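Local atomic coordinates of uncharacterized protein lp_1913 (PDB entry 3FLH), a protein that is of unknown function but contains a rhodanese-like domain, related to sulfurtransferases, and probably lacks their classical activity because its chain contains no cysteine. Residues 13-17 / 101-105; 19-23 / 110-115; 33-39 / 72-78. All blocks are in the same frame, centred on the assembly; numbering follows the deposited sequence.

Contact 1 of 3, residues 13-17 / 101-105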
loop_
_atom_site.group_PDB
_atom_site.type_symbol
_atom_site.label_atom_id
_atom_site.label_comp_id
_atom_site.label_asym_id
_atom_site.label_seq_id
_atom_site.Cartn_x
_atom_site.Cartn_y
_atom_site.Cartn_z
ATOM N N LEU B 13 2.228 -9.270 -5.798
ATOM C CA LEU B 13 1.215 -10.117 -5.183
ATOM C C LEU B 13 1.835 -11.333 -4.496
ATOM O O LEU B 13 1.282 -11.848 -3.523
ATOM C CB LEU B 13 0.176 -10.565 -6.225
ATOM C CG LEU B 13 -0.798 -9.478 -6.681
ATOM C CD1 LEU B 13 -1.672 -9.976 -7.820
ATOM C CD2 LEU B 13 -1.663 -9.052 -5.487
ATOM N N SER B 14 2.988 -11.783 -4.986
ATOM C CA SER B 14 3.659 -12.943 -4.387
ATOM C C SER B 14 4.146 -12.632 -2.975
ATOM O O SER B 14 4.590 -13.525 -2.252
ATOM C CB SER B 14 4.857 -13.384 -5.235
ATOM O OG SER B 14 5.930 -12.469 -5.117
ATOM N N LEU B 15 4.073 -11.362 -2.591
ATOM C CA LEU B 15 4.509 -10.932 -1.265
ATOM C C LEU B 15 3.399 -11.109 -0.240
ATOM O O LEU B 15 3.658 -11.146 0.963
ATOM C CB LEU B 15 4.914 -9.457 -1.291
ATOM C CG LEU B 15 6.049 -9.035 -2.222
ATOM C CD1 LEU B 15 6.138 -7.521 -2.231
ATOM C CD2 LEU B 15 7.368 -9.662 -1.763
ATOM N N TYR B 16 2.162 -11.223 -0.718
ATOM C CA TYR B 16 1.014 -11.349 0.172
ATOM C C TYR B 16 0.355 -12.718 0.224
ATOM O O TYR B 16 0.537 -13.557 -0.659
ATOM C CB TYR B 16 -0.070 -10.331 -0.206
ATOM C CG TYR B 16 0.317 -8.878 -0.059
ATOM C CD1 TYR B 16 1.080 -8.235 -1.033
ATOM C CD2 TYR B 16 -0.106 -8.136 1.045
ATOM C CE1 TYR B 16 1.407 -6.884 -0.915
ATOM C CE2 TYR B 16 0.216 -6.785 1.176
ATOM C CZ TYR B 16 0.972 -6.166 0.191
ATOM O OH TYR B 16 1.294 -4.830 0.310
ATOM N N ILE B 17 -0.420 -12.925 1.285
ATOM C CA ILE B 17 -1.167 -14.158 1.474
ATOM C C ILE B 17 -2.596 -13.748 1.837
ATOM O O ILE B 17 -2.810 -12.807 2.607
ATOM C CB ILE B 17 -0.536 -15.050 2.576
ATOM C CG1 ILE B 17 -1.227 -16.418 2.592
ATOM C CG2 ILE B 17 -0.632 -14.373 3.933
ATOM C CD1 ILE B 17 -0.564 -17.430 3.528
ATOM N N TYR B 101 5.124 -14.118 4.188
ATOM C CA TYR B 101 4.194 -13.326 3.400
ATOM C C TYR B 101 3.590 -12.278 4.322
ATOM O O TYR B 101 3.599 -12.436 5.544
ATOM C CB TYR B 101 3.060 -14.214 2.861
ATOM C CG TYR B 101 3.497 -15.311 1.912
ATOM C CD1 TYR B 101 3.731 -15.039 0.561
ATOM C CD2 TYR B 101 3.703 -16.615 2.370
ATOM C CE1 TYR B 101 4.164 -16.038 -0.314
ATOM C CE2 TYR B 101 4.137 -17.622 1.504
ATOM C CZ TYR B 101 4.369 -17.324 0.165
ATOM O OH TYR B 101 4.833 -18.301 -0.684
ATOM N N GLU B 102 3.071 -11.207 3.737
ATOM C CA GLU B 102 2.416 -10.176 4.517
ATOM C C GLU B 102 0.921 -10.504 4.422
ATOM O O GLU B 102 0.457 -10.943 3.366
ATOM C CB GLU B 102 2.675 -8.792 3.922
ATOM C CG GLU B 102 2.285 -7.698 4.881
ATOM C CD GLU B 102 2.479 -6.297 4.337
ATOM O OE1 GLU B 102 3.527 -6.026 3.710
ATOM O OE2 GLU B 102 1.576 -5.466 4.565
ATOM N N LEU B 103 0.175 -10.322 5.510
ATOM C CA LEU B 103 -1.264 -10.598 5.500
ATOM C C LEU B 103 -2.004 -9.498 4.738
ATOM O O LEU B 103 -1.909 -8.331 5.101
ATOM C CB LEU B 103 -1.822 -10.665 6.934
ATOM C CG LEU B 103 -3.356 -10.712 7.099
ATOM C CD1 LEU B 103 -3.886 -12.016 6.507
ATOM C CD2 LEU B 103 -3.746 -10.627 8.586
ATOM N N ALA B 104 -2.736 -9.868 3.685
ATOM C CA ALA B 104 -3.500 -8.892 2.902
ATOM C C ALA B 104 -4.599 -8.310 3.791
ATOM O O ALA B 104 -5.333 -9.059 4.433
ATOM C CB ALA B 104 -4.125 -9.571 1.686
ATOM N N GLY B 105 -4.718 -6.986 3.830
ATOM C CA GLY B 105 -5.744 -6.376 4.660
ATOM C C GLY B 105 -5.256 -5.999 6.049
ATOM O O GLY B 105 -5.844 -5.141 6.708
#

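Contact 2 of 3, residues 19-23 / 110-115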
loop_
_atom_site.group_PDB
_atom_site.type_symbol
_atom_site.label_atom_id
_atom_site.label_comp_id
_atom_site.label_asym_id
_atom_site.label_seq_id
_atom_site.Cartn_x
_atom_site.Cartn_y
_atom_site.Cartn_z
ATOM N N HIS B 19 -6.318 -13.781 3.446
ATOM C CA HIS B 19 -6.821 -14.068 4.781
ATOM C C HIS B 19 -7.583 -15.394 4.806
ATOM O O HIS B 19 -7.622 -16.083 5.824
ATOM C CB HIS B 19 -7.712 -12.913 5.260
ATOM C CG HIS B 19 -9.059 -12.869 4.607
ATOM N ND1 HIS B 19 -10.035 -13.813 4.850
ATOM C CD2 HIS B 19 -9.598 -11.989 3.731
ATOM C CE1 HIS B 19 -11.117 -13.516 4.154
ATOM N NE2 HIS B 19 -10.879 -12.412 3.465
ATOM N N HIS B 20 -8.176 -15.747 3.669
ATOM C CA HIS B 20 -8.930 -16.992 3.529
ATOM C C HIS B 20 -8.000 -18.191 3.709
ATOM O O HIS B 20 -8.362 -19.193 4.329
ATOM C CB HIS B 20 -9.582 -17.043 2.142
ATOM C CG HIS B 20 -10.359 -18.296 1.882
ATOM N ND1 HIS B 20 -11.486 -18.635 2.600
ATOM C CD2 HIS B 20 -10.166 -19.296 0.989
ATOM C CE1 HIS B 20 -11.952 -19.791 2.161
ATOM N NE2 HIS B 20 -11.169 -20.212 1.184
ATOM N N THR B 21 -6.796 -18.079 3.157
ATOM C CA THR B 21 -5.804 -19.139 3.251
ATOM C C THR B 21 -5.330 -19.287 4.691
ATOM O O THR B 21 -5.138 -20.400 5.182
ATOM C CB THR B 21 -4.577 -18.829 2.367
ATOM O OG1 THR B 21 -5.006 -18.556 1.030
ATOM C CG2 THR B 21 -3.618 -20.011 2.353
ATOM N N VAL B 22 -5.133 -18.154 5.358
ATOM C CA VAL B 22 -4.672 -18.136 6.745
ATOM C C VAL B 22 -5.765 -18.658 7.675
ATOM O O VAL B 22 -5.501 -19.417 8.614
ATOM C CB VAL B 22 -4.282 -16.695 7.182
ATOM C CG1 VAL B 22 -3.844 -16.688 8.644
ATOM C CG2 VAL B 22 -3.164 -16.168 6.295
ATOM N N LEU B 23 -6.996 -18.248 7.400
ATOM C CA LEU B 23 -8.134 -18.654 8.210
ATOM C C LEU B 23 -8.361 -20.162 8.107
ATOM O O LEU B 23 -8.449 -20.855 9.121
ATOM C CB LEU B 23 -9.377 -17.882 7.761
ATOM C CG LEU B 23 -10.538 -17.766 8.749
ATOM C CD1 LEU B 23 -11.492 -16.679 8.272
ATOM C CD2 LEU B 23 -11.249 -19.099 8.881
ATOM N N TRP B 110 -8.659 -7.640 8.837
ATOM C CA TRP B 110 -9.017 -8.855 9.571
ATOM C C TRP B 110 -10.186 -8.591 10.525
ATOM O O TRP B 110 -11.154 -9.354 10.555
ATOM C CB TRP B 110 -7.792 -9.368 10.340
ATOM C CG TRP B 110 -7.961 -10.711 10.974
ATOM C CD1 TRP B 110 -8.463 -10.983 12.219
ATOM C CD2 TRP B 110 -7.603 -11.976 10.402
ATOM N NE1 TRP B 110 -8.433 -12.341 12.455
ATOM C CE2 TRP B 110 -7.912 -12.971 11.356
ATOM C CE3 TRP B 110 -7.051 -12.364 9.171
ATOM C CZ2 TRP B 110 -7.688 -14.326 11.119
ATOM C CZ3 TRP B 110 -6.827 -13.718 8.935
ATOM C CH2 TRP B 110 -7.145 -14.681 9.906
ATOM N N LYS B 111 -10.095 -7.514 11.300
ATOM C CA LYS B 111 -11.165 -7.165 12.224
ATOM C C LYS B 111 -12.403 -6.775 11.424
ATOM O O LYS B 111 -13.527 -7.113 11.795
ATOM C CB LYS B 111 -10.750 -5.994 13.119
ATOM C CG LYS B 111 -9.689 -6.328 14.143
ATOM C CD LYS B 111 -9.473 -5.159 15.077
ATOM C CE LYS B 111 -8.543 -5.529 16.220
ATOM N NZ LYS B 111 -8.401 -4.387 17.161
ATOM N N GLY B 112 -12.179 -6.059 10.324
ATOM C CA GLY B 112 -13.269 -5.624 9.470
ATOM C C GLY B 112 -14.132 -6.780 9.013
ATOM O O GLY B 112 -15.323 -6.615 8.759
HETATM N N MSE B 113 -13.525 -7.955 8.904
HETATM C CA MSE B 113 -14.236 -9.152 8.488
HETATM C C MSE B 113 -14.661 -9.979 9.689
HETATM O O MSE B 113 -15.160 -11.096 9.541
HETATM C CB MSE B 113 -13.350 -9.988 7.577
HETATM C CG MSE B 113 -13.660 -9.797 6.116
HETATM SE SE MSE B 113 -12.099 -10.004 5.043
HETATM C CE MSE B 113 -11.926 -8.159 4.480
ATOM N N GLN B 114 -14.456 -9.417 10.876
ATOM C CA GLN B 114 -14.813 -10.074 12.126
ATOM C C GLN B 114 -14.160 -11.449 12.257
ATOM O O GLN B 114 -14.753 -12.394 12.788
ATOM C CB GLN B 114 -16.334 -10.195 12.233
ATOM C CG GLN B 114 -17.071 -8.856 12.242
ATOM C CD GLN B 114 -16.658 -7.958 13.401
ATOM O OE1 GLN B 114 -16.713 -8.361 14.564
ATOM N NE2 GLN B 114 -16.248 -6.732 13.086
ATOM N N LEU B 115 -12.929 -11.557 11.773
ATOM C CA LEU B 115 -12.201 -12.816 11.855
ATOM C C LEU B 115 -11.719 -13.059 13.291
ATOM O O LEU B 115 -11.692 -12.144 14.113
ATOM C CB LEU B 115 -11.040 -12.810 10.854
ATOM C CG LEU B 115 -11.365 -13.370 9.452
ATOM C CD1 LEU B 115 -12.767 -12.980 9.014
ATOM C CD2 LEU B 115 -10.337 -12.874 8.457
#

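Contact 3 of 3, residues 33-39 / 72-78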
loop_
_atom_site.group_PDB
_atom_site.type_symbol
_atom_site.label_atom_id
_atom_site.label_comp_id
_atom_site.label_asym_id
_atom_site.label_seq_id
_atom_site.Cartn_x
_atom_site.Cartn_y
_atom_site.Cartn_z
ATOM N N TYR B 33 0.997 -22.239 8.865
ATOM C CA TYR B 33 1.360 -20.832 9.019
ATOM C C TYR B 33 1.459 -20.378 10.477
ATOM O O TYR B 33 0.732 -20.860 11.344
ATOM C CB TYR B 33 0.339 -19.950 8.288
ATOM C CG TYR B 33 0.168 -20.287 6.825
ATOM C CD1 TYR B 33 1.221 -20.124 5.925
ATOM C CD2 TYR B 33 -1.040 -20.791 6.341
ATOM C CE1 TYR B 33 1.082 -20.459 4.576
ATOM C CE2 TYR B 33 -1.190 -21.127 4.994
ATOM C CZ TYR B 33 -0.122 -20.957 4.118
ATOM O OH TYR B 33 -0.261 -21.288 2.786
ATOM N N VAL B 34 2.379 -19.452 10.729
ATOM C CA VAL B 34 2.573 -18.865 12.051
ATOM C C VAL B 34 2.431 -17.367 11.808
ATOM O O VAL B 34 3.163 -16.789 11.004
ATOM C CB VAL B 34 3.979 -19.166 12.627
ATOM C CG1 VAL B 34 4.171 -18.428 13.958
ATOM C CG2 VAL B 34 4.146 -20.668 12.832
ATOM N N VAL B 35 1.472 -16.754 12.489
ATOM C CA VAL B 35 1.189 -15.332 12.346
ATOM C C VAL B 35 2.023 -14.510 13.335
ATOM O O VAL B 35 2.072 -14.827 14.530
ATOM C CB VAL B 35 -0.328 -15.055 12.600
ATOM C CG1 VAL B 35 -0.638 -13.574 12.439
ATOM C CG2 VAL B 35 -1.177 -15.873 11.635
ATOM N N LEU B 36 2.676 -13.467 12.826
ATOM C CA LEU B 36 3.506 -12.573 13.635
ATOM C C LEU B 36 2.931 -11.173 13.630
ATOM O O LEU B 36 2.783 -10.557 12.569
ATOM C CB LEU B 36 4.934 -12.496 13.085
ATOM C CG LEU B 36 5.685 -13.805 12.861
ATOM C CD1 LEU B 36 7.086 -13.500 12.325
ATOM C CD2 LEU B 36 5.767 -14.584 14.177
ATOM N N ASP B 37 2.608 -10.671 14.818
ATOM C CA ASP B 37 2.059 -9.324 14.973
ATOM C C ASP B 37 3.282 -8.419 15.105
ATOM O O ASP B 37 3.919 -8.393 16.153
ATOM C CB ASP B 37 1.213 -9.252 16.253
ATOM C CG ASP B 37 0.437 -7.965 16.375
ATOM O OD1 ASP B 37 1.005 -6.883 16.097
ATOM O OD2 ASP B 37 -0.761 -8.023 16.755
ATOM N N VAL B 38 3.616 -7.685 14.050
ATOM C CA VAL B 38 4.796 -6.824 14.095
ATOM C C VAL B 38 4.527 -5.373 14.482
ATOM O O VAL B 38 5.374 -4.507 14.262
ATOM C CB VAL B 38 5.551 -6.843 12.748
ATOM C CG1 VAL B 38 5.916 -8.279 12.382
ATOM C CG2 VAL B 38 4.698 -6.221 11.658
ATOM N N ARG B 39 3.356 -5.104 15.055
ATOM C CA ARG B 39 3.013 -3.746 15.482
ATOM C C ARG B 39 3.946 -3.321 16.621
ATOM O O ARG B 39 4.579 -4.164 17.254
ATOM C CB ARG B 39 1.560 -3.682 15.981
ATOM C CG ARG B 39 0.473 -3.876 14.925
ATOM C CD ARG B 39 -0.920 -3.846 15.568
ATOM N NE ARG B 39 -1.103 -4.945 16.517
ATOM C CZ ARG B 39 -2.039 -4.982 17.465
ATOM N NH1 ARG B 39 -2.894 -3.976 17.606
ATOM N NH2 ARG B 39 -2.116 -6.029 18.282
ATOM N N LYS B 72 8.382 -23.568 9.295
ATOM C CA LYS B 72 7.090 -22.891 9.255
ATOM C C LYS B 72 7.071 -21.701 8.293
ATOM O O LYS B 72 8.112 -21.132 7.969
ATOM C CB LYS B 72 6.725 -22.398 10.658
ATOM C CG LYS B 72 6.556 -23.494 11.696
ATOM C CD LYS B 72 5.282 -24.292 11.457
ATOM C CE LYS B 72 5.056 -25.321 12.564
ATOM N NZ LYS B 72 3.757 -26.019 12.403
ATOM N N THR B 73 5.880 -21.335 7.834
ATOM C CA THR B 73 5.744 -20.184 6.956
ATOM C C THR B 73 5.160 -19.072 7.814
ATOM O O THR B 73 4.141 -19.255 8.482
ATOM C CB THR B 73 4.820 -20.480 5.756
ATOM O OG1 THR B 73 5.444 -21.455 4.914
ATOM C CG2 THR B 73 4.573 -19.215 4.937
ATOM N N TYR B 74 5.818 -17.919 7.808
ATOM C CA TYR B 74 5.370 -16.796 8.619
ATOM C C TYR B 74 4.550 -15.760 7.876
ATOM O O TYR B 74 4.814 -15.458 6.716
ATOM C CB TYR B 74 6.594 -16.162 9.272
ATOM C CG TYR B 74 7.242 -17.127 10.234
ATOM C CD1 TYR B 74 6.780 -17.244 11.547
ATOM C CD2 TYR B 74 8.238 -18.004 9.804
ATOM C CE1 TYR B 74 7.292 -18.216 12.403
ATOM C CE2 TYR B 74 8.752 -18.979 10.653
ATOM C CZ TYR B 74 8.272 -19.078 11.948
ATOM O OH TYR B 74 8.768 -20.039 12.787
ATOM N N VAL B 75 3.539 -15.233 8.560
ATOM C CA VAL B 75 2.661 -14.206 8.007
ATOM C C VAL B 75 2.751 -13.008 8.952
ATOM O O VAL B 75 2.419 -13.112 10.131
ATOM C CB VAL B 75 1.188 -14.702 7.930
ATOM C CG1 VAL B 75 0.293 -13.623 7.336
ATOM C CG2 VAL B 75 1.112 -15.973 7.080
ATOM N N VAL B 76 3.205 -11.873 8.437
ATOM C CA VAL B 76 3.342 -10.683 9.264
ATOM C C VAL B 76 2.217 -9.685 8.995
ATOM O O VAL B 76 1.599 -9.717 7.935
ATOM C CB VAL B 76 4.698 -9.972 8.995
ATOM C CG1 VAL B 76 5.856 -10.910 9.292
ATOM C CG2 VAL B 76 4.759 -9.511 7.548
ATOM N N TYR B 77 1.950 -8.808 9.961
ATOM C CA TYR B 77 0.927 -7.782 9.791
ATOM C C TYR B 77 1.098 -6.619 10.761
ATOM O O TYR B 77 1.551 -6.793 11.894
ATOM C CB TYR B 77 -0.480 -8.382 9.950
ATOM C CG TYR B 77 -0.868 -8.725 11.377
ATOM C CD1 TYR B 77 -1.316 -7.734 12.263
ATOM C CD2 TYR B 77 -0.807 -10.043 11.835
ATOM C CE1 TYR B 77 -1.694 -8.055 13.564
ATOM C CE2 TYR B 77 -1.185 -10.374 13.134
ATOM C CZ TYR B 77 -1.627 -9.382 13.985
ATOM O OH TYR B 77 -2.034 -9.718 15.248
ATOM N N ASP B 78 0.744 -5.426 10.298
ATOM C CA ASP B 78 0.811 -4.233 11.125
ATOM C C ASP B 78 -0.653 -3.866 11.313
ATOM O O ASP B 78 -1.540 -4.595 10.849
ATOM C CB ASP B 78 1.577 -3.110 10.404
ATOM C CG ASP B 78 1.889 -1.915 11.314
ATOM O OD1 ASP B 78 1.682 -2.003 12.546
ATOM O OD2 ASP B 78 2.358 -0.880 10.796
#

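Contact 1 of 3, residues 13-17 / 101-105
Ile-17 and Glu-102 meet backbone to backbone where the short strand 16-17 runs parallel to strand 99-103. Glu-102 N donates to Leu-15 O at 2.8 Å, and Ile-17 N reaches back to Glu-102 O at 3.0 Å. A third bond, from Ala-104 N to Ile-17 O, spans 3.1 Å. On one face of the sheet Tyr-16 and Glu-102 lie alongside each other and point the same way, with CE2 of the tyrosine 3.9 Å from OE2 of the glutamate and the two planes 43° apart. The glutamate chain is extended, with CG anti to N (chi1 -167°), which carries its carboxylate along the ring. The small Ala-104 leaves room for the same ring, its CB 4.3 Å from Tyr-16 CD2. Strand 16-17 is the outermost strand on this side of the chain's parallel sheet, that of the rhodanese-like fold. On the other face Ile-17, a branched residue suited to a buried strand, sets its CB 3.7 Å from Tyr-101 CB, and the two side chains cross at about a right angle. The ring edge of Tyr-101 meets Ser-14 O in plane, CE1 to O 3.2 Å, turning a weakly positive C-H toward a carbonyl. That carbonyl belongs to a type I turn closed by Tyr-16 N and Leu-13 O. Further out, Tyr-16 OH is hydrogen-bonded to Tyr-12 OH and Lys-87 NZ, while Thr-84 of a second subunit packs on Tyr-16 and Ala-104.

Contact 2 of 3, residues 19-23 / 110-115
His-19 reaches from helix 19-27 into the notch made by Trp-110, Met-113 and Leu-115. Its CB touches the six-membered ring of the tryptophan obliquely, 3.9 Å from Trp-110 CZ3. With CG between the backbone N and the carbonyl carbon (chi1 74°), the imidazole turns away from the indole toward Leu-115 and Met-113. There ND1 faces a methyl group, 3.7 Å from Leu-115 CD2; it is buried without a polar partner in the model. At the far end NE2 lies 3.1 Å from Met-113 SE, shorter than an ordinary contact, so its detail is doubtful; the selenium of this selenomethionine, standing where the sulfur of methionine would be, sits obliquely to the ring, 36° off its normal. Beside the histidine, Leu-23 CD1 packs on Leu-115 CG at 3.5 Å, and Val-22 CG1 meets Trp-110 CH2 at 4.1 Å. Leu-115 is brought back over the indole by a Schellman motif that ends helix 106-112: Leu-115 N bonds to Trp-110 O (3.1 Å), Gln-114 N bonds to Lys-111 O (2.6 Å), and Gln-114 takes the positive phi. The CB of Leu-115 then lies over one indole face, while Trp-110 NE1 donates to Pro-116 O. The two helices meet on one side of the parallel sheet, with His-19 and Trp-110 both resting on Leu-103 of strand 99-103 and Val-22 on Val-35 of strand 33-37.

Contact 3 of 3, residues 33-39 / 72-78
Asp-37 lies across one face of the Tyr-77 ring, its CA 4.0 Å from the ring centroid in a CH-pi contact, with carboxylate and ring planes 54° apart. A chi1 of 74° tucks the tyrosine ring over strand 33-37. This places the ring edge against Val-35, CE2 to CG1 3.3 Å, and the hydroxyl within 2.6 Å of Asp-37 OD2 in a weak hydrogen bond; the OH is also bonded to Ile-50 N. Arg-39 grips the same carboxylate side-on, NE to OD1 and NH2 to OD2 both at 2.9 Å, the NE bond lying in the guanidinium plane and using the syn lone pair of OD1. That oxygen also accepts Arg-39 N at 3.1 Å, closing an Asx turn as the strand ends. The Asp-Val-Arg sequence here matches a familiar rhodanese-family signature. Toward the strand starts the pairs run alongside: Val-34 CB packs on Tyr-74 CE1 (3.5 Å), and on the opposite face Tyr-33 turns its ring edge to Thr-73. Backbone hydrogen bonds of a parallel pair, from Val-34 N to Thr-73 O through Val-38 N to Tyr-77 O, join strands 28° apart, where beta-branched valines favour extended backbone. An alanine at Asp-37 would take away the carboxylate, so Arg-39 is likely to lose its two-nitrogen grip and its turn bond, and Tyr-77 OH one of its partners. The guanidinium is shared between Asp-37 and Asp-48, and its positive charge probably stabilises both as anions; the grip on Asp-37 ties the turn to the strand end.

How the contacts relate
Contacts 1 and 3 belong to one sheet, their centres about 10 Å apart, and strand 99-103 joins them: Leu-103 N lies 2.9 Å from Val-76 O, a probable hydrogen bond. The centre of contact 2 is about 13 Å from each of the other two centres, on the sheet face lined by Ile-17, Leu-103 and Val-35. Leu-103 CD2 reaches Trp-110 CE3 at 3.8 Å, and Val-22 CG1 reaches Val-35 CG2 at 4.1 Å. Along the chain, contact 3 is nested within the loops closed by the other two. Asp-78, just past strand 73-77 and bonded to Thr-83, probably occupies the place of the catalytic cysteine that opens the active-site loop of active rhodaneses.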